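Mitotic checkpoint control protein kinase BUB1 (Drosophila melanogaster, PDB 6JKK) probably binds ATP and phosphorylates the kinesin CENP-E through its C-terminal kinase domain, acting in the switch from lateral to end-on capture of spindle microtubules. Local coordinates at residues E132-V142 and P185-P193; V159-V170 and L249-L260. All coordinates share one frame; numbering follows the deposited sequence.

Contact 1: E132-V142 and P185-P193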
loop_
_atom_site.group_PDB
_atom_site.type_symbol
_atom_site.label_atom_id
_atom_site.label_comp_id
_atom_site.label_asym_id
_atom_site.label_seq_id
_atom_site.Cartn_x
_atom_site.Cartn_y
_atom_site.Cartn_z
ATOM N N GLU A 132 -1.445 10.489 8.867
ATOM C CA GLU A 132 -0.091 11.026 9.052
ATOM C C GLU A 132 0.620 11.328 7.732
ATOM O O GLU A 132 0.555 10.536 6.789
ATOM C CB GLU A 132 0.765 10.068 9.895
ATOM C CG GLU A 132 2.146 10.627 10.235
ATOM C CD GLU A 132 2.982 9.689 11.085
ATOM O OE1 GLU A 132 2.495 8.588 11.417
ATOM O OE2 GLU A 132 4.130 10.056 11.411
ATOM N N PHE A 133 1.305 12.471 7.682
ATOM C CA PHE A 133 2.107 12.861 6.526
ATOM C C PHE A 133 3.548 12.405 6.720
ATOM O O PHE A 133 4.082 12.476 7.828
ATOM C CB PHE A 133 2.070 14.379 6.372
ATOM C CG PHE A 133 2.769 14.890 5.139
ATOM C CD1 PHE A 133 4.042 15.435 5.223
ATOM C CD2 PHE A 133 2.142 14.840 3.900
ATOM C CE1 PHE A 133 4.684 15.916 4.093
ATOM C CE2 PHE A 133 2.776 15.319 2.764
ATOM C CZ PHE A 133 4.049 15.858 2.860
ATOM N N SER A 134 4.173 11.930 5.648
ATOM C CA SER A 134 5.576 11.529 5.715
ATOM C C SER A 134 6.484 12.568 5.074
ATOM O O SER A 134 6.271 12.947 3.919
ATOM C CB SER A 134 5.785 10.193 5.008
ATOM O OG SER A 134 7.172 9.942 4.859
ATOM N N ASP A 135 7.508 13.007 5.804
ATOM C CA ASP A 135 8.495 13.944 5.254
ATOM C C ASP A 135 9.323 13.322 4.129
ATOM O O ASP A 135 9.916 14.038 3.321
ATOM C CB ASP A 135 9.437 14.471 6.345
ATOM C CG ASP A 135 8.794 15.535 7.219
ATOM O OD1 ASP A 135 8.538 16.652 6.715
ATOM O OD2 ASP A 135 8.563 15.261 8.416
ATOM N N TYR A 136 9.356 11.992 4.072
ATOM C CA TYR A 136 10.144 11.293 3.055
ATOM C C TYR A 136 9.339 10.932 1.803
ATOM O O TYR A 136 9.909 10.730 0.726
ATOM C CB TYR A 136 10.810 10.056 3.666
ATOM C CG TYR A 136 11.687 10.403 4.846
ATOM C CD1 TYR A 136 12.938 10.975 4.656
ATOM C CD2 TYR A 136 11.258 10.179 6.151
ATOM C CE1 TYR A 136 13.741 11.303 5.727
ATOM C CE2 TYR A 136 12.056 10.505 7.231
ATOM C CZ TYR A 136 13.297 11.063 7.010
ATOM O OH TYR A 136 14.094 11.385 8.081
ATOM N N GLY A 137 8.017 10.864 1.943
ATOM C CA GLY A 137 7.144 10.637 0.801
ATOM C C GLY A 137 6.932 9.170 0.503
ATOM O O GLY A 137 7.269 8.309 1.317
ATOM N N SER A 138 6.378 8.882 -0.671
ATOM C CA SER A 138 6.101 7.504 -1.071
ATOM C C SER A 138 7.361 6.842 -1.615
ATOM O O SER A 138 8.375 7.508 -1.840
ATOM C CB SER A 138 5.028 7.474 -2.153
ATOM O OG SER A 138 5.539 7.969 -3.379
ATOM N N LEU A 139 7.294 5.533 -1.841
ATOM C CA LEU A 139 8.412 4.818 -2.460
ATOM C C LEU A 139 8.752 5.339 -3.853
ATOM O O LEU A 139 9.914 5.293 -4.264
ATOM C CB LEU A 139 8.153 3.309 -2.499
ATOM C CG LEU A 139 8.592 2.568 -1.246
ATOM C CD1 LEU A 139 8.448 1.069 -1.425
ATOM C CD2 LEU A 139 10.029 2.924 -0.890
ATOM N N ILE A 140 7.742 5.827 -4.573
ATOM C CA ILE A 140 7.952 6.464 -5.873
ATOM C C ILE A 140 8.855 7.684 -5.721
ATOM O O ILE A 140 9.877 7.813 -6.409
ATOM C CB ILE A 140 6.610 6.900 -6.512
ATOM C CG1 ILE A 140 5.951 5.728 -7.227
ATOM C CG2 ILE A 140 6.820 8.045 -7.513
ATOM C CD1 ILE A 140 6.717 5.273 -8.470
ATOM N N GLY A 141 8.478 8.578 -4.813
ATOM C CA GLY A 141 9.230 9.800 -4.594
ATOM C C GLY A 141 10.649 9.530 -4.129
ATOM O O GLY A 141 11.592 10.193 -4.562
ATOM N N VAL A 142 10.793 8.549 -3.240
ATOM C CA VAL A 142 12.103 8.123 -2.749
ATOM C C VAL A 142 12.936 7.507 -3.867
ATOM O O VAL A 142 14.104 7.855 -4.055
ATOM C CB VAL A 142 11.948 7.100 -1.600
ATOM C CG1 VAL A 142 13.293 6.473 -1.250
ATOM C CG2 VAL A 142 11.338 7.765 -0.379
ATOM N N PRO A 185 3.913 1.380 -6.030
ATOM C CA PRO A 185 4.934 2.067 -5.232
ATOM C C PRO A 185 4.401 3.313 -4.520
ATOM O O PRO A 185 4.917 3.649 -3.453
ATOM C CB PRO A 185 5.990 2.450 -6.275
ATOM C CG PRO A 185 5.814 1.459 -7.379
ATOM C CD PRO A 185 4.331 1.232 -7.439
ATOM N N ASP A 186 3.372 3.948 -5.086
ATOM C CA ASP A 186 2.731 5.126 -4.493
ATOM C C ASP A 186 2.092 4.851 -3.134
ATOM O O ASP A 186 1.896 5.771 -2.329
ATOM C CB ASP A 186 1.625 5.635 -5.424
ATOM C CG ASP A 186 2.066 5.739 -6.863
ATOM O OD1 ASP A 186 2.316 4.687 -7.496
ATOM O OD2 ASP A 186 2.140 6.879 -7.369
ATOM N N ASN A 187 1.736 3.595 -2.880
ATOM C CA ASN A 187 0.975 3.277 -1.673
ATOM C C ASN A 187 1.786 2.734 -0.503
ATOM O O ASN A 187 1.216 2.286 0.497
ATOM C CB ASN A 187 -0.217 2.377 -2.007
ATOM C CG ASN A 187 -1.332 3.136 -2.707
ATOM O OD1 ASN A 187 -1.449 4.358 -2.566
ATOM N ND2 ASN A 187 -2.154 2.420 -3.468
ATOM N N PHE A 188 3.114 2.763 -0.637
ATOM C CA PHE A 188 4.005 2.623 0.512
ATOM C C PHE A 188 4.689 3.954 0.773
ATOM O O PHE A 188 5.353 4.506 -0.112
ATOM C CB PHE A 188 5.071 1.541 0.281
ATOM C CG PHE A 188 4.543 0.138 0.380
ATOM C CD1 PHE A 188 4.270 -0.594 -0.769
ATOM C CD2 PHE A 188 4.315 -0.449 1.625
ATOM C CE1 PHE A 188 3.776 -1.891 -0.689
ATOM C CE2 PHE A 188 3.818 -1.752 1.717
ATOM C CZ PHE A 188 3.549 -2.470 0.553
ATOM N N LEU A 189 4.513 4.476 1.984
ATOM C CA LEU A 189 5.225 5.677 2.398
ATOM C C LEU A 189 6.430 5.257 3.216
ATOM O O LEU A 189 6.359 4.285 3.973
ATOM C CB LEU A 189 4.324 6.581 3.244
ATOM C CG LEU A 189 3.032 7.125 2.627
ATOM C CD1 LEU A 189 2.275 7.985 3.636
ATOM C CD2 LEU A 189 3.317 7.920 1.354
ATOM N N LEU A 190 7.534 5.981 3.070
ATOM C CA LEU A 190 8.677 5.791 3.961
ATOM C C LEU A 190 8.517 6.767 5.108
ATOM O O LEU A 190 8.565 7.985 4.907
ATOM C CB LEU A 190 9.997 6.046 3.226
ATOM C CG LEU A 190 11.293 5.857 4.021
ATOM C CD1 LEU A 190 11.434 4.423 4.460
ATOM C CD2 LEU A 190 12.492 6.252 3.192
ATOM N N MET A 191 8.326 6.236 6.310
ATOM C CA MET A 191 7.962 7.056 7.462
ATOM C C MET A 191 9.189 7.520 8.228
ATOM O O MET A 191 9.162 8.557 8.899
ATOM C CB MET A 191 7.041 6.272 8.393
ATOM C CG MET A 191 5.789 5.763 7.709
ATOM S SD MET A 191 4.888 7.106 6.913
ATOM C CE MET A 191 4.234 7.962 8.345
ATOM N N LYS A 192 10.266 6.750 8.115
ATOM C CA LYS A 192 11.505 7.058 8.820
ATOM C C LYS A 192 12.667 6.356 8.122
ATOM O O LYS A 192 12.439 5.472 7.294
ATOM C CB LYS A 192 11.394 6.641 10.293
ATOM C CG LYS A 192 11.100 5.172 10.544
ATOM C CD LYS A 192 11.076 4.909 12.053
ATOM C CE LYS A 192 10.672 3.485 12.388
ATOM N NZ LYS A 192 11.532 2.480 11.723
ATOM N N PRO A 193 13.915 6.753 8.430
ATOM C CA PRO A 193 15.047 6.089 7.768
ATOM C C PRO A 193 15.081 4.591 8.081
ATOM O O PRO A 193 14.413 4.153 9.012
ATOM C CB PRO A 193 16.263 6.795 8.378
ATOM C CG PRO A 193 15.749 8.141 8.810
ATOM C CD PRO A 193 14.350 7.886 9.272
#

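Contact 2: V159-V170 and L249-L260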
loop_
_atom_site.group_PDB
_atom_site.type_symbol
_atom_site.label_atom_id
_atom_site.label_comp_id
_atom_site.label_asym_id
_atom_site.label_seq_id
_atom_site.Cartn_x
_atom_site.Cartn_y
_atom_site.Cartn_z
ATOM N N VAL A 159 17.035 -2.519 -1.847
ATOM C CA VAL A 159 15.759 -3.039 -2.346
ATOM C C VAL A 159 15.377 -4.341 -1.624
ATOM O O VAL A 159 14.208 -4.547 -1.287
ATOM C CB VAL A 159 15.750 -3.227 -3.883
ATOM C CG1 VAL A 159 14.406 -3.781 -4.354
ATOM C CG2 VAL A 159 16.046 -1.896 -4.596
ATOM N N MET A 160 16.356 -5.209 -1.369
ATOM C CA MET A 160 16.075 -6.436 -0.623
ATOM C C MET A 160 15.508 -6.115 0.754
ATOM O O MET A 160 14.571 -6.776 1.224
ATOM C CB MET A 160 17.336 -7.272 -0.438
ATOM C CG MET A 160 17.968 -7.752 -1.705
ATOM S SD MET A 160 19.319 -8.832 -1.238
ATOM C CE MET A 160 20.246 -8.786 -2.770
ATOM N N HIS A 161 16.085 -5.107 1.405
ATOM C CA HIS A 161 15.650 -4.712 2.752
ATOM C C HIS A 161 14.213 -4.197 2.731
ATOM O O HIS A 161 13.383 -4.581 3.575
ATOM C CB HIS A 161 16.591 -3.642 3.312
ATOM C CG HIS A 161 16.522 -3.483 4.804
ATOM N ND1 HIS A 161 15.428 -2.948 5.446
ATOM C CD2 HIS A 161 17.426 -3.767 5.772
ATOM C CE1 HIS A 161 15.652 -2.920 6.749
ATOM N NE2 HIS A 161 16.860 -3.408 6.971
ATOM N N LEU A 162 13.921 -3.325 1.768
ATOM C CA LEU A 162 12.582 -2.774 1.603
ATOM C C LEU A 162 11.574 -3.847 1.183
ATOM O O LEU A 162 10.429 -3.820 1.612
ATOM C CB LEU A 162 12.592 -1.634 0.577
ATOM C CG LEU A 162 13.335 -0.353 0.953
ATOM C CD1 LEU A 162 13.297 0.656 -0.194
ATOM C CD2 LEU A 162 12.732 0.252 2.215
ATOM N N SER A 163 12.002 -4.787 0.347
ATOM C CA SER A 163 11.136 -5.886 -0.077
ATOM C C SER A 163 10.761 -6.800 1.088
ATOM O O SER A 163 9.632 -7.292 1.179
ATOM C CB SER A 163 11.822 -6.703 -1.172
ATOM O OG SER A 163 12.028 -5.914 -2.324
ATOM N N CYS A 164 11.724 -7.035 1.970
ATOM C CA CYS A 164 11.501 -7.856 3.147
ATOM C C CYS A 164 10.437 -7.207 4.020
ATOM O O CYS A 164 9.567 -7.885 4.571
ATOM C CB CYS A 164 12.807 -8.003 3.927
ATOM S SG CYS A 164 12.774 -9.262 5.218
ATOM N N GLN A 165 10.516 -5.889 4.150
ATOM C CA GLN A 165 9.531 -5.149 4.925
ATOM C C GLN A 165 8.149 -5.203 4.289
ATOM O O GLN A 165 7.152 -5.421 4.985
ATOM C CB GLN A 165 9.952 -3.689 5.080
ATOM C CG GLN A 165 11.193 -3.471 5.923
ATOM C CD GLN A 165 11.552 -2.002 6.017
ATOM O OE1 GLN A 165 10.706 -1.176 6.350
ATOM N NE2 GLN A 165 12.798 -1.666 5.701
ATOM N N MET A 166 8.088 -4.984 2.978
ATOM C CA MET A 166 6.807 -4.972 2.277
ATOM C C MET A 166 6.140 -6.332 2.364
ATOM O O MET A 166 4.920 -6.421 2.481
ATOM C CB MET A 166 6.981 -4.570 0.806
ATOM C CG MET A 166 7.233 -3.092 0.591
ATOM S SD MET A 166 7.281 -2.666 -1.157
ATOM C CE MET A 166 8.764 -3.553 -1.658
ATOM N N LEU A 167 6.940 -7.390 2.291
ATOM C CA LEU A 167 6.417 -8.744 2.436
ATOM C C LEU A 167 5.808 -8.935 3.820
ATOM O O LEU A 167 4.766 -9.578 3.963
ATOM C CB LEU A 167 7.528 -9.772 2.210
ATOM C CG LEU A 167 7.818 -10.113 0.754
ATOM C CD1 LEU A 167 9.222 -10.687 0.615
ATOM C CD2 LEU A 167 6.771 -11.082 0.237
ATOM N N ASP A 168 6.459 -8.385 4.841
ATOM C CA ASP A 168 5.968 -8.545 6.214
ATOM C C ASP A 168 4.640 -7.809 6.370
ATOM O O ASP A 168 3.706 -8.314 6.993
ATOM C CB ASP A 168 6.996 -8.000 7.213
ATOM C CG ASP A 168 7.152 -8.879 8.447
ATOM O OD1 ASP A 168 6.685 -10.042 8.437
ATOM O OD2 ASP A 168 7.779 -8.405 9.422
ATOM N N ILE A 169 4.553 -6.619 5.786
ATOM C CA ILE A 169 3.340 -5.807 5.900
ATOM C C ILE A 169 2.148 -6.472 5.206
ATOM O O ILE A 169 1.041 -6.516 5.752
ATOM C CB ILE A 169 3.576 -4.384 5.337
ATOM C CG1 ILE A 169 4.567 -3.626 6.230
ATOM C CG2 ILE A 169 2.269 -3.615 5.235
ATOM C CD1 ILE A 169 5.112 -2.332 5.608
ATOM N N VAL A 170 2.380 -7.002 4.009
ATOM C CA VAL A 170 1.328 -7.675 3.250
ATOM C C VAL A 170 0.914 -8.987 3.920
ATOM O O VAL A 170 -0.278 -9.312 3.989
ATOM C CB VAL A 170 1.787 -7.916 1.792
ATOM C CG1 VAL A 170 0.780 -8.755 1.020
ATOM C CG2 VAL A 170 1.997 -6.586 1.104
ATOM N N LEU A 249 -0.227 -9.799 -4.326
ATOM C CA LEU A 249 1.093 -10.399 -4.513
ATOM C C LEU A 249 1.647 -9.985 -5.878
ATOM O O LEU A 249 2.853 -9.796 -6.047
ATOM C CB LEU A 249 1.021 -11.923 -4.355
ATOM C CG LEU A 249 0.459 -12.390 -3.006
ATOM C CD1 LEU A 249 0.542 -13.891 -2.845
ATOM C CD2 LEU A 249 1.168 -11.701 -1.846
ATOM N N TYR A 250 0.751 -9.808 -6.839
ATOM C CA TYR A 250 1.124 -9.244 -8.134
ATOM C C TYR A 250 1.594 -7.805 -7.946
ATOM O O TYR A 250 2.636 -7.413 -8.478
ATOM C CB TYR A 250 -0.065 -9.305 -9.097
ATOM C CG TYR A 250 0.184 -8.669 -10.449
ATOM C CD1 TYR A 250 0.760 -9.392 -11.482
ATOM C CD2 TYR A 250 -0.171 -7.348 -10.691
ATOM C CE1 TYR A 250 0.985 -8.816 -12.719
ATOM C CE2 TYR A 250 0.046 -6.762 -11.915
ATOM C CZ TYR A 250 0.625 -7.499 -12.926
ATOM O OH TYR A 250 0.841 -6.913 -14.148
ATOM N N GLY A 251 0.835 -7.025 -7.176
ATOM C CA GLY A 251 1.194 -5.641 -6.900
ATOM C C GLY A 251 2.544 -5.515 -6.222
ATOM O O GLY A 251 3.343 -4.617 -6.543
ATOM N N LEU A 252 2.798 -6.431 -5.286
ATOM C CA LEU A 252 4.069 -6.503 -4.571
ATOM C C LEU A 252 5.250 -6.630 -5.529
ATOM O O LEU A 252 6.238 -5.903 -5.408
ATOM C CB LEU A 252 4.072 -7.703 -3.621
ATOM C CG LEU A 252 4.172 -7.456 -2.118
ATOM C CD1 LEU A 252 4.389 -8.771 -1.382
ATOM C CD2 LEU A 252 5.282 -6.469 -1.791
ATOM N N VAL A 253 5.154 -7.568 -6.468
ATOM C CA VAL A 253 6.207 -7.750 -7.466
ATOM C C VAL A 253 6.405 -6.482 -8.281
ATOM O O VAL A 253 7.541 -6.074 -8.544
ATOM C CB VAL A 253 5.911 -8.933 -8.409
ATOM C CG1 VAL A 253 6.963 -9.030 -9.499
ATOM C CG2 VAL A 253 5.878 -10.221 -7.629
ATOM N N SER A 254 5.299 -5.854 -8.674
ATOM C CA SER A 254 5.374 -4.650 -9.487
ATOM C C SER A 254 6.176 -3.575 -8.751
ATOM O O SER A 254 6.953 -2.845 -9.368
ATOM C CB SER A 254 3.974 -4.140 -9.847
ATOM O OG SER A 254 3.482 -3.258 -8.852
ATOM N N VAL A 255 6.012 -3.496 -7.430
ATOM C CA VAL A 255 6.761 -2.520 -6.635
ATOM C C VAL A 255 8.246 -2.890 -6.554
ATOM O O VAL A 255 9.119 -2.030 -6.701
ATOM C CB VAL A 255 6.195 -2.375 -5.209
ATOM C CG1 VAL A 255 7.017 -1.365 -4.422
ATOM C CG2 VAL A 255 4.746 -1.928 -5.256
ATOM N N MET A 256 8.530 -4.165 -6.310
ATOM C CA MET A 256 9.915 -4.632 -6.275
ATOM C C MET A 256 10.589 -4.340 -7.611
ATOM O O MET A 256 11.754 -3.951 -7.652
ATOM C CB MET A 256 9.986 -6.133 -5.979
ATOM C CG MET A 256 9.393 -6.556 -4.644
ATOM S SD MET A 256 9.560 -8.344 -4.486
ATOM C CE MET A 256 8.730 -8.608 -2.909
ATOM N N HIS A 257 9.843 -4.513 -8.700
ATOM C CA HIS A 257 10.363 -4.280 -10.049
ATOM C C HIS A 257 10.749 -2.818 -10.283
ATOM O O HIS A 257 11.785 -2.528 -10.893
ATOM C CB HIS A 257 9.329 -4.732 -11.090
ATOM C CG HIS A 257 9.842 -4.747 -12.496
ATOM N ND1 HIS A 257 9.966 -3.605 -13.257
ATOM C CD2 HIS A 257 10.244 -5.771 -13.288
ATOM C CE1 HIS A 257 10.435 -3.921 -14.451
ATOM N NE2 HIS A 257 10.613 -5.230 -14.496
ATOM N N VAL A 258 9.909 -1.898 -9.816
ATOM C CA VAL A 258 10.189 -0.467 -9.976
ATOM C C VAL A 258 11.432 -0.070 -9.183
ATOM O O VAL A 258 12.256 0.719 -9.655
ATOM C CB VAL A 258 8.980 0.401 -9.550
ATOM C CG1 VAL A 258 9.314 1.878 -9.656
ATOM C CG2 VAL A 258 7.789 0.096 -10.422
ATOM N N LEU A 259 11.567 -0.629 -7.979
ATOM C CA LEU A 259 12.697 -0.322 -7.112
ATOM C C LEU A 259 13.998 -0.837 -7.719
ATOM O O LEU A 259 15.001 -0.123 -7.765
ATOM C CB LEU A 259 12.486 -0.938 -5.722
ATOM C CG LEU A 259 11.264 -0.464 -4.930
ATOM C CD1 LEU A 259 11.206 -1.134 -3.565
ATOM C CD2 LEU A 259 11.298 1.034 -4.772
ATOM N N LEU A 260 13.974 -2.084 -8.182
ATOM C CA LEU A 260 15.162 -2.726 -8.750
ATOM C C LEU A 260 15.624 -2.100 -10.067
ATOM O O LEU A 260 16.830 -1.935 -10.303
ATOM C CB LEU A 260 14.894 -4.218 -8.983
ATOM C CG LEU A 260 15.116 -5.232 -7.865
ATOM C CD1 LEU A 260 14.743 -6.630 -8.324
ATOM C CD2 LEU A 260 16.565 -5.203 -7.398
#

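Contact 1: E132-V142 and P185-P193
The Tyr136 ring lies against the chain at 190-193: the carbonyl oxygen of Met191 is in its plane at the edge, 3.8 Å from Tyr136 CD2, with Leu190 O near that plane too. Pro193 CD approaches the phenol obliquely, 3.7 Å from Tyr136 OH. Obliquely placed as well, Leu139 CD1 reaches the Phe188 side chain, coming closest at CB. The two backbones make a single antiparallel bridge, with Ser138 and Leu189 as a non-hydrogen-bonded pair: Leu190 N donates to Gly137 O (2.9 Å) and Leu139 N to Phe188 O (2.8 Å). Ser134 OG, turned away from its own backbone N (chi1 169°), donates to Leu190 O at a doubtfully short modelled distance and accepts from Tyr136 N, closing an ST turn, and from Gly137 N, which makes it an ST motif. Replacing Ser134 with alanine is likely to leave both amides without this acceptor and the turn less firmly fixed. Beside it, the bent Met191 chain lays SD 3.7 Å from Ser134 CB and brings CE within 3.5 Å of Glu132 CD. Ile140 CG1 presses tightly on Pro185 CB at 3.4 Å. This is the kinase hinge meeting the end of the catalytic loop: strand 188-190 pairs with 203-205 on its other side, helices 156-175 and 246-261 pack against Leu139, and helix 325-339 reaches Tyr136 and Leu190.

Contact 2: V159-V170 and L249-L260
Helices 159-170 and 249-260 run nearly antiparallel, at 164° between their directions and 10.2 Å between axes, which brings Val159 opposite Leu259 and Val170 opposite Leu249. Midway, Met166 is a knob in a hole made by Leu252, Val255, Met256 and Leu259. Its chain runs straight until the last bond, where a bend (chi3 -66°) sets SD 3.5 Å from Val255 CG1 and carries CE to the tip of Leu259, while Met166 CB meets Leu252 CD2 at 3.6 Å. Leu252 is shared: its other methyl, CD1, lies 3.7 Å from Leu167 CD2, the two side chains crossing at about a right angle, and its CG faces Val170 CG2 tip to tip. At the opposite end Val159 uses both branches; CG1 touches Leu259 CB at 3.7 Å and Leu260 CG at 3.9 Å. The extended Met256 chain passes Ser163, with CG 3.6 Å from Ser163 OG, and ends at Leu167 CG. These are the helices usually called alphaE and alphaF, central to the C-lobe of protein kinases. Every touching residue is buried and the grip is van der Waals packing. Ser163, the polar side chain at the interface, has its hydroxyl satisfied within its own helix, donating to Val159 O (2.8 Å) from above the carbonyl plane, so cohesion here rests on the fit of methyls and thioethers.

Contact 2 belongs to the core of the C-lobe, whereas contact 1 is partly buried, with Glu132 and Asp186 at its exposed margins. Place and chemistry go together: the loop-rich pair 132-142 and 185-193 is tied by backbone hydrogen bonds and a serine, the helix pair 159-170 and 249-260 by apolar side chains. The two are continuous, their centres about 14 Å apart. Met166 SD, the knob of contact 2, also lies 3.6 Å from Phe188 CE1 and 3.9 Å from Leu139 CD1, and Val255 CG2 comes within 3.5 Å of Pro185 N. The segments alternate along the chain, so the end of the catalytic loop and the start of helix 139-150 rest on the helical core.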